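Local coordinates for lactate dehydrogenase, adjacent gene encodes predicted malate dehydrogenase (Cryptosporidium parvum, PDB 4ND2), which probably catalyses the reversible NAD-dependent conversion of (S)-lactate to pyruvate, and is held here in complex with pyruvate and a cofactor analogue, at residues 8-13 with 68-73; 13-18 with 235-240; 17-22 with 75-80. One frame throughout, in Å; residues are numbered along the deposited sequence.

How the interactions relate
From the N terminus, strand 6-10, the glycine-rich loop and helix 14-26 supply in succession the first segments of all three contacts. Interaction 1 closes a loop of 54 residues when the chain returns at 68-73, just before strand 75-78. That strand and the residues after it then meet helix 14-26 in interaction 3, closing a loop that crosses the first. Interaction 2 spans far more, 216 residues, so the loop of interaction 3 nests within it while that of interaction 1 crosses it. Interactions 1 and 3 knit the Rossmann domain together; interaction 2 joins that domain to helix 234-248 of the C-terminal domain. All three contacts reach the bound dinucleotide.

Interaction 1 of 3, residues 8-13 with 68-73. With A3D (3-acetylpyridine adenine dinucleotide), chain C.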
# COMPACT_ATOMS: atom_id res chain seq x y z
N ALA A 8 -10.82 15.89 11.22
CA ALA A 8 -11.97 16.72 10.88
C ALA A 8 -11.63 17.57 9.66
O ALA A 8 -10.62 18.26 9.64
CB ALA A 8 -12.36 17.61 12.05
N VAL A 9 -12.48 17.48 8.63
CA VAL A 9 -12.34 18.27 7.42
C VAL A 9 -13.43 19.34 7.42
O VAL A 9 -14.61 19.03 7.24
CB VAL A 9 -12.44 17.38 6.17
CG1 VAL A 9 -12.30 18.22 4.90
CG2 VAL A 9 -11.39 16.28 6.21
N ILE A 10 -13.02 20.59 7.62
CA ILE A 10 -13.95 21.72 7.72
C ILE A 10 -14.14 22.33 6.34
O ILE A 10 -13.27 23.04 5.83
CB ILE A 10 -13.46 22.80 8.71
CG1 ILE A 10 -12.99 22.16 10.03
CG2 ILE A 10 -14.55 23.83 8.96
CD1 ILE A 10 -14.01 21.25 10.70
N GLY A 11 -15.29 22.03 5.73
CA GLY A 11 -15.56 22.41 4.35
C GLY A 11 -15.48 21.17 3.48
O GLY A 11 -14.41 20.57 3.35
N SER A 12 -16.62 20.79 2.90
CA SER A 12 -16.73 19.53 2.17
C SER A 12 -16.96 19.77 0.68
O SER A 12 -17.75 19.07 0.04
CB SER A 12 -17.86 18.69 2.76
OG SER A 12 -17.65 18.51 4.15
N GLY A 13 -16.25 20.74 0.13
CA GLY A 13 -16.28 21.01 -1.30
C GLY A 13 -15.30 20.14 -2.05
O GLY A 13 -15.05 19.00 -1.67
N ALA A 68 -19.89 19.99 17.37
CA ALA A 68 -19.76 18.98 18.43
C ALA A 68 -19.18 17.66 17.89
O ALA A 68 -18.49 16.95 18.62
CB ALA A 68 -21.10 18.74 19.10
N ASP A 69 -19.46 17.36 16.62
CA ASP A 69 -18.97 16.13 15.99
C ASP A 69 -17.47 16.13 15.66
O ASP A 69 -16.93 15.08 15.32
CB ASP A 69 -19.78 15.82 14.72
CG ASP A 69 -21.20 15.36 15.03
OD1 ASP A 69 -21.43 14.80 16.12
OD2 ASP A 69 -22.08 15.55 14.16
N ILE A 70 -16.79 17.28 15.75
CA ILE A 70 -15.33 17.31 15.56
C ILE A 70 -14.58 17.18 16.89
O ILE A 70 -13.36 17.27 16.93
CB ILE A 70 -14.84 18.55 14.77
CG1 ILE A 70 -14.80 19.81 15.63
CG2 ILE A 70 -15.72 18.76 13.54
CD1 ILE A 70 -13.97 20.93 15.02
N SER A 71 -15.32 16.95 17.98
CA SER A 71 -14.73 16.72 19.29
C SER A 71 -13.70 15.59 19.25
O SER A 71 -13.95 14.55 18.64
CB SER A 71 -15.82 16.38 20.31
OG SER A 71 -15.27 16.19 21.60
N GLY A 72 -12.56 15.80 19.90
CA GLY A 72 -11.50 14.79 19.97
C GLY A 72 -10.74 14.56 18.67
O GLY A 72 -10.02 13.56 18.55
N SER A 73 -10.87 15.48 17.72
CA SER A 73 -10.15 15.38 16.45
C SER A 73 -8.65 15.58 16.68
O SER A 73 -8.24 16.52 17.36
CB SER A 73 -10.66 16.41 15.44
OG SER A 73 -11.97 16.09 15.00
PA A3D C . -15.24 24.72 -2.81
O1A A3D C . -15.38 23.51 -3.69
O2A A3D C . -16.02 25.97 -3.13
O5B A3D C . -15.57 24.30 -1.30
C5B A3D C . -15.71 25.25 -0.25
C4B A3D C . -16.65 24.65 0.78
O4B A3D C . -16.63 25.44 1.97
C3B A3D C . -18.10 24.62 0.29
O3B A3D C . -18.61 23.28 0.29
C2B A3D C . -18.86 25.50 1.27
O2B A3D C . -20.18 25.04 1.57
C1B A3D C . -17.96 25.46 2.49
N9A A3D C . -18.17 26.60 3.41
C8A A3D C . -18.46 27.88 3.10
N7A A3D C . -18.58 28.62 4.23
C5A A3D C . -18.37 27.80 5.28
C6A A3D C . -18.35 27.93 6.75
N6A A3D C . -18.58 29.12 7.35
N1A A3D C . -18.07 26.82 7.47
C2A A3D C . -17.83 25.62 6.90
N3A A3D C . -17.84 25.44 5.57
C4A A3D C . -18.10 26.47 4.73
O3 A3D C . -13.69 25.18 -2.70
PN A3D C . -12.42 24.20 -2.85
O1N A3D C . -12.15 23.98 -4.31
O2N A3D C . -12.58 23.01 -1.94
O5D A3D C . -11.25 25.12 -2.23
C5D A3D C . -11.30 25.46 -0.85
C4D A3D C . -10.26 26.52 -0.50
O4D A3D C . -8.94 26.00 -0.68
C3D A3D C . -10.36 27.78 -1.37
O3D A3D C . -10.22 28.94 -0.55
C2D A3D C . -9.18 27.68 -2.30
O2D A3D C . -8.67 28.94 -2.73
C1D A3D C . -8.18 26.95 -1.42
N1N A3D C . -7.10 26.30 -2.16
C2N A3D C . -5.84 26.49 -1.74
C3N A3D C . -4.77 25.90 -2.40
C7N A3D C . -3.36 26.11 -1.92
O7N A3D C . -2.46 25.62 -2.57
C8N A3D C . -3.09 26.88 -0.66
C4N A3D C . -5.02 25.10 -3.51
C5N A3D C . -6.32 24.92 -3.93
C6N A3D C . -7.36 25.54 -3.23
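The methyl group of Ala8 bears on two residues of the returning loop, Ile70 and Ser73, and with Ile10 it packs the loop that leads into strand 75-78 against the inner strand 6-10 through small apolar contacts. The apolar part centres on Ile70. Its CB lies 3.8 Å from Ala8 CB, and its CG2 branch also meets Ile10 CD1 at 4.1 Å, the two isoleucine side chains crossing at about a right angle. Ile70 has CG1 tucked between its backbone N and carbonyl carbon (chi1 78°), which sets CG2 beside the N and turns that branch to the strand.

The polar part belongs to the loop itself. Residues 70-73 form a type II turn, with Gly72 at positive phi, and Ile70 O takes two bonds from Ser73: one from OG at 2.7 Å and one from the backbone N at 3.2 Å. Both donors come from the same face of the carbonyl plane, the hydroxyl standing 36° out of it. Thus gripped, Ser73 OG rests 3.3 Å from Ala8 CB, an oxygen against a methyl rather than a hydrogen bond.

The ligand part lies at the other end of 8-13, in the loop of the GxGxxG pattern. Gly11 CA lies 4.0 Å from N3A of the adenine. Gly13, having no side chain to run into the cofactor, brings its CA to 3.4 Å from the ester oxygen O5B.

Lys6 NZ bonds to the carbonyl oxygens of Asp69 and Ser71, adding a polar tie between loop and strand. Strand 6-10 runs between strands 30-34 and 75-78 of the parallel sheet, with Ile10 also touching Val104 of helix 94-111.

Interaction 2 of 3, residues 13-18 with 235-240; sequences GQIGGN and APAAAA. With A3D (3-acetylpyridine adenine dinucleotide), chain C.
Ile15 leans from the first turn of its helix toward Pro236 and Ala237. Its CG1 stands anti to the carbonyl carbon (chi1 -68°) and the chain runs on extended, carrying CD1 to 4.1 Å from Pro236 CB, while the shorter CG2 branch faces Ala237. One turn along, Asn18 comes nearest with its CB, 3.5 Å from Ala237 CB, so the alanine methyl is received between residues 15 and 18; the Asn18 amide bonds weakly through ND2 to Tyr233 O. The axes of the two short helical segments approach to 8.5 Å, at 49° to each other.

In the Rossmann dinucleotide-binding motif the start of this helix faces the pyrophosphate, and here Gln14 N and Ile15 N each donate a nearly straight bond of 3.0 Å, to O1A and O2N of the cofactor analogue respectively. Ile15 CD1 and Pro236 CG, one from each domain, also lie on the same side of the acetylpyridine ring, CD1 closely at 3.2 Å from C6N and CG at 3.6 Å from C4N. At the start of 235-240, the backbone N of Ala235 bonds to Asp47 OD1 of a neighbouring subunit.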
# COMPACT_ATOMS: atom_id res chain seq x y z
N GLY A 13 -16.25 20.74 0.13
CA GLY A 13 -16.28 21.01 -1.30
C GLY A 13 -15.30 20.14 -2.05
O GLY A 13 -15.05 19.00 -1.67
N GLN A 14 -14.72 20.69 -3.12
CA GLN A 14 -13.85 19.93 -4.01
C GLN A 14 -12.68 19.30 -3.26
O GLN A 14 -12.45 18.10 -3.36
CB GLN A 14 -13.32 20.83 -5.14
CG GLN A 14 -14.38 21.31 -6.12
CD GLN A 14 -14.85 20.22 -7.06
OE1 GLN A 14 -15.58 19.31 -6.65
NE2 GLN A 14 -14.45 20.30 -8.32
N ILE A 15 -11.95 20.11 -2.50
CA ILE A 15 -10.78 19.63 -1.76
C ILE A 15 -11.18 18.74 -0.60
O ILE A 15 -10.61 17.66 -0.42
CB ILE A 15 -9.91 20.80 -1.26
CG1 ILE A 15 -9.26 21.49 -2.46
CG2 ILE A 15 -8.84 20.30 -0.30
CD1 ILE A 15 -8.63 22.81 -2.13
N GLY A 16 -12.16 19.19 0.19
CA GLY A 16 -12.63 18.46 1.36
C GLY A 16 -13.03 17.03 1.07
O GLY A 16 -12.66 16.11 1.81
N GLY A 17 -13.79 16.83 -0.00
CA GLY A 17 -14.23 15.50 -0.40
C GLY A 17 -13.08 14.59 -0.79
O GLY A 17 -13.06 13.42 -0.42
N ASN A 18 -12.13 15.13 -1.55
CA ASN A 18 -10.93 14.37 -1.93
C ASN A 18 -10.09 13.95 -0.73
O ASN A 18 -9.59 12.83 -0.69
CB ASN A 18 -10.06 15.17 -2.90
CG ASN A 18 -10.50 15.03 -4.34
OD1 ASN A 18 -11.30 14.17 -4.69
ND2 ASN A 18 -9.95 15.88 -5.19
N ALA A 235 -4.36 17.60 -6.23
CA ALA A 235 -3.03 17.71 -5.61
C ALA A 235 -3.04 18.44 -4.26
O ALA A 235 -2.36 18.01 -3.33
CB ALA A 235 -2.03 18.36 -6.57
N PRO A 236 -3.81 19.55 -4.14
CA PRO A 236 -3.91 20.18 -2.82
C PRO A 236 -4.46 19.25 -1.73
O PRO A 236 -4.02 19.31 -0.59
CB PRO A 236 -4.88 21.35 -3.06
CG PRO A 236 -4.70 21.67 -4.50
CD PRO A 236 -4.45 20.36 -5.19
N ALA A 237 -5.41 18.40 -2.10
CA ALA A 237 -5.96 17.41 -1.17
C ALA A 237 -4.89 16.42 -0.73
O ALA A 237 -4.73 16.15 0.46
CB ALA A 237 -7.12 16.66 -1.81
N ALA A 238 -4.16 15.88 -1.71
CA ALA A 238 -3.11 14.90 -1.45
C ALA A 238 -2.01 15.50 -0.57
O ALA A 238 -1.50 14.83 0.33
CB ALA A 238 -2.52 14.39 -2.75
N ALA A 239 -1.66 16.75 -0.84
CA ALA A 239 -0.64 17.47 -0.06
C ALA A 239 -1.04 17.57 1.41
O ALA A 239 -0.22 17.34 2.30
CB ALA A 239 -0.42 18.85 -0.64
N ALA A 240 -2.30 17.90 1.66
CA ALA A 240 -2.82 18.00 3.03
C ALA A 240 -2.75 16.66 3.76
O ALA A 240 -2.45 16.62 4.95
CB ALA A 240 -4.25 18.52 3.01
PA A3D C . -15.24 24.72 -2.81
O1A A3D C . -15.38 23.51 -3.69
O2A A3D C . -16.02 25.97 -3.13
O5B A3D C . -15.57 24.30 -1.30
C5B A3D C . -15.71 25.25 -0.25
C4B A3D C . -16.65 24.65 0.78
O4B A3D C . -16.63 25.44 1.97
C3B A3D C . -18.10 24.62 0.29
O3B A3D C . -18.61 23.28 0.29
C2B A3D C . -18.86 25.50 1.27
O2B A3D C . -20.18 25.04 1.57
C1B A3D C . -17.96 25.46 2.49
N9A A3D C . -18.17 26.60 3.41
C8A A3D C . -18.46 27.88 3.10
N7A A3D C . -18.58 28.62 4.23
C5A A3D C . -18.37 27.80 5.28
C6A A3D C . -18.35 27.93 6.75
N6A A3D C . -18.58 29.12 7.35
N1A A3D C . -18.07 26.82 7.47
C2A A3D C . -17.83 25.62 6.90
N3A A3D C . -17.84 25.44 5.57
C4A A3D C . -18.10 26.47 4.73
O3 A3D C . -13.69 25.18 -2.70
PN A3D C . -12.42 24.20 -2.85
O1N A3D C . -12.15 23.98 -4.31
O2N A3D C . -12.58 23.01 -1.94
O5D A3D C . -11.25 25.12 -2.23
C5D A3D C . -11.30 25.46 -0.85
C4D A3D C . -10.26 26.52 -0.50
O4D A3D C . -8.94 26.00 -0.68
C3D A3D C . -10.36 27.78 -1.37
O3D A3D C . -10.22 28.94 -0.55
C2D A3D C . -9.18 27.68 -2.30
O2D A3D C . -8.67 28.94 -2.73
C1D A3D C . -8.18 26.95 -1.42
N1N A3D C . -7.10 26.30 -2.16
C2N A3D C . -5.84 26.49 -1.74
C3N A3D C . -4.77 25.90 -2.40
C7N A3D C . -3.36 26.11 -1.92
O7N A3D C . -2.46 25.62 -2.57
C8N A3D C . -3.09 26.88 -0.66
C4N A3D C . -5.02 25.10 -3.51
C5N A3D C . -6.32 24.92 -3.93
C6N A3D C . -7.36 25.54 -3.23

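Interaction 3 of 3, residues 17-22 with 75-80; sequences GNIAYI and VVIITA. With A3D (3-acetylpyridine adenine dinucleotide), chain C.
Helix segment 17-22 lies over strand 75-78, the backbones nearest at Ile19 and Ile77, whose CA atoms are 8.9 Å apart. This is the packing of a Rossmann fold, in which the first helix, having left strand 6-10, covers a face of the parallel sheet and here reaches the neighbouring strand. With the backbones so far apart, the side chains must bridge the distance. Ile19 and Ile77 meet tip to tip and exchange branches: Ile19 CD1 touches Ile77 CG2 at 3.7 Å, and Ile19 CG2 meets Ile77 CD1 at 3.9 Å. Ile120 packs on both, and Ala237 of the C-terminal domain also touches Ile19.

The same Ile19 CD1 reaches Thr79 just past the strand, coming to 4.1 Å from its CG2. A chi1 of 80° places Thr79 OG1 between the backbone N and carbonyl carbon and sends its methyl toward the helix. The hydroxyl bonds chiefly to Gly11 O, with Ile10 O as a second, longer partner, so one threonine joins the hydrophobic core to the glycine-rich loop. Where the helix meets a neighbouring subunit, the ring of Tyr21 packs on that of Phe234 of that subunit, their planes at about 60°.

Beyond the strand the chain runs along the cofactor analogue: Thr79 O is close to C5D at 3.0 Å, and Ala80 CB rests 3.5 Å from the adenine N3A.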
# COMPACT_ATOMS: atom_id res chain seq x y z
N GLY A 17 -13.79 16.83 -0.00
CA GLY A 17 -14.23 15.50 -0.40
C GLY A 17 -13.08 14.59 -0.79
O GLY A 17 -13.06 13.42 -0.42
N ASN A 18 -12.13 15.13 -1.55
CA ASN A 18 -10.93 14.37 -1.93
C ASN A 18 -10.09 13.95 -0.73
O ASN A 18 -9.59 12.83 -0.69
CB ASN A 18 -10.06 15.17 -2.90
CG ASN A 18 -10.50 15.03 -4.34
OD1 ASN A 18 -11.30 14.17 -4.69
ND2 ASN A 18 -9.95 15.88 -5.19
N ILE A 19 -9.95 14.84 0.25
CA ILE A 19 -9.21 14.50 1.47
C ILE A 19 -9.84 13.30 2.16
O ILE A 19 -9.16 12.34 2.51
CB ILE A 19 -9.13 15.69 2.44
CG1 ILE A 19 -8.23 16.79 1.87
CG2 ILE A 19 -8.62 15.24 3.80
CD1 ILE A 19 -8.29 18.10 2.64
N ALA A 20 -11.16 13.36 2.36
CA ALA A 20 -11.89 12.27 3.01
C ALA A 20 -11.70 10.94 2.27
O ALA A 20 -11.50 9.90 2.88
CB ALA A 20 -13.36 12.62 3.11
N TYR A 21 -11.76 11.02 0.94
CA TYR A 21 -11.62 9.87 0.04
C TYR A 21 -10.27 9.18 0.24
O TYR A 21 -10.20 7.96 0.41
CB TYR A 21 -11.73 10.38 -1.40
CG TYR A 21 -11.98 9.38 -2.51
CD1 TYR A 21 -12.77 8.25 -2.32
CD2 TYR A 21 -11.47 9.61 -3.79
CE1 TYR A 21 -13.01 7.36 -3.36
CE2 TYR A 21 -11.71 8.74 -4.83
CZ TYR A 21 -12.49 7.62 -4.62
OH TYR A 21 -12.73 6.75 -5.66
N ILE A 22 -9.21 9.98 0.24
CA ILE A 22 -7.84 9.47 0.34
C ILE A 22 -7.51 8.99 1.75
O ILE A 22 -6.89 7.93 1.92
CB ILE A 22 -6.81 10.53 -0.12
CG1 ILE A 22 -7.06 10.91 -1.59
CG2 ILE A 22 -5.38 10.05 0.08
CD1 ILE A 22 -7.00 9.75 -2.56
N VAL A 75 -6.46 15.86 14.04
CA VAL A 75 -6.10 16.82 13.01
C VAL A 75 -7.36 17.52 12.51
O VAL A 75 -8.40 16.89 12.34
CB VAL A 75 -5.38 16.14 11.83
CG1 VAL A 75 -5.02 17.14 10.75
CG2 VAL A 75 -4.13 15.41 12.32
N VAL A 76 -7.25 18.83 12.29
CA VAL A 76 -8.31 19.60 11.66
C VAL A 76 -7.75 20.22 10.39
O VAL A 76 -6.76 20.95 10.44
CB VAL A 76 -8.84 20.71 12.59
CG1 VAL A 76 -9.87 21.58 11.87
CG2 VAL A 76 -9.44 20.11 13.85
N ILE A 77 -8.38 19.93 9.25
CA ILE A 77 -7.97 20.49 7.97
C ILE A 77 -9.06 21.46 7.50
O ILE A 77 -10.21 21.07 7.31
CB ILE A 77 -7.72 19.40 6.91
CG1 ILE A 77 -6.74 18.35 7.46
CG2 ILE A 77 -7.17 20.02 5.64
CD1 ILE A 77 -6.56 17.15 6.56
N ILE A 78 -8.68 22.73 7.33
CA ILE A 78 -9.64 23.79 7.01
C ILE A 78 -9.63 24.11 5.52
O ILE A 78 -8.65 24.63 4.99
CB ILE A 78 -9.35 25.08 7.81
CG1 ILE A 78 -9.25 24.77 9.30
CG2 ILE A 78 -10.43 26.13 7.55
CD1 ILE A 78 -8.91 25.96 10.17
N THR A 79 -10.73 23.78 4.84
CA THR A 79 -10.89 24.04 3.42
C THR A 79 -12.01 25.06 3.14
O THR A 79 -12.21 25.45 1.99
CB THR A 79 -11.21 22.75 2.64
OG1 THR A 79 -12.60 22.42 2.79
CG2 THR A 79 -10.37 21.59 3.13
N ALA A 80 -12.72 25.49 4.19
CA ALA A 80 -13.90 26.33 4.03
C ALA A 80 -13.56 27.64 3.34
O ALA A 80 -12.55 28.27 3.64
CB ALA A 80 -14.55 26.59 5.38
PA A3D C . -15.24 24.72 -2.81
O1A A3D C . -15.38 23.51 -3.69
O2A A3D C . -16.02 25.97 -3.13
O5B A3D C . -15.57 24.30 -1.30
C5B A3D C . -15.71 25.25 -0.25
C4B A3D C . -16.65 24.65 0.78
O4B A3D C . -16.63 25.44 1.97
C3B A3D C . -18.10 24.62 0.29
O3B A3D C . -18.61 23.28 0.29
C2B A3D C . -18.86 25.50 1.27
O2B A3D C . -20.18 25.04 1.57
C1B A3D C . -17.96 25.46 2.49
N9A A3D C . -18.17 26.60 3.41
C8A A3D C . -18.46 27.88 3.10
N7A A3D C . -18.58 28.62 4.23
C5A A3D C . -18.37 27.80 5.28
C6A A3D C . -18.35 27.93 6.75
N6A A3D C . -18.58 29.12 7.35
N1A A3D C . -18.07 26.82 7.47
C2A A3D C . -17.83 25.62 6.90
N3A A3D C . -17.84 25.44 5.57
C4A A3D C . -18.10 26.47 4.73
O3 A3D C . -13.69 25.18 -2.70
PN A3D C . -12.42 24.20 -2.85
O1N A3D C . -12.15 23.98 -4.31
O2N A3D C . -12.58 23.01 -1.94
O5D A3D C . -11.25 25.12 -2.23
C5D A3D C . -11.30 25.46 -0.85
C4D A3D C . -10.26 26.52 -0.50
O4D A3D C . -8.94 26.00 -0.68
C3D A3D C . -10.36 27.78 -1.37
O3D A3D C . -10.22 28.94 -0.55
C2D A3D C . -9.18 27.68 -2.30
O2D A3D C . -8.67 28.94 -2.73
C1D A3D C . -8.18 26.95 -1.42
N1N A3D C . -7.10 26.30 -2.16
C2N A3D C . -5.84 26.49 -1.74
C3N A3D C . -4.77 25.90 -2.40
C7N A3D C . -3.36 26.11 -1.92
O7N A3D C . -2.46 25.62 -2.57
C8N A3D C . -3.09 26.88 -0.66
C4N A3D C . -5.02 25.10 -3.51
C5N A3D C . -6.32 24.92 -3.93
C6N A3D C . -7.36 25.54 -3.23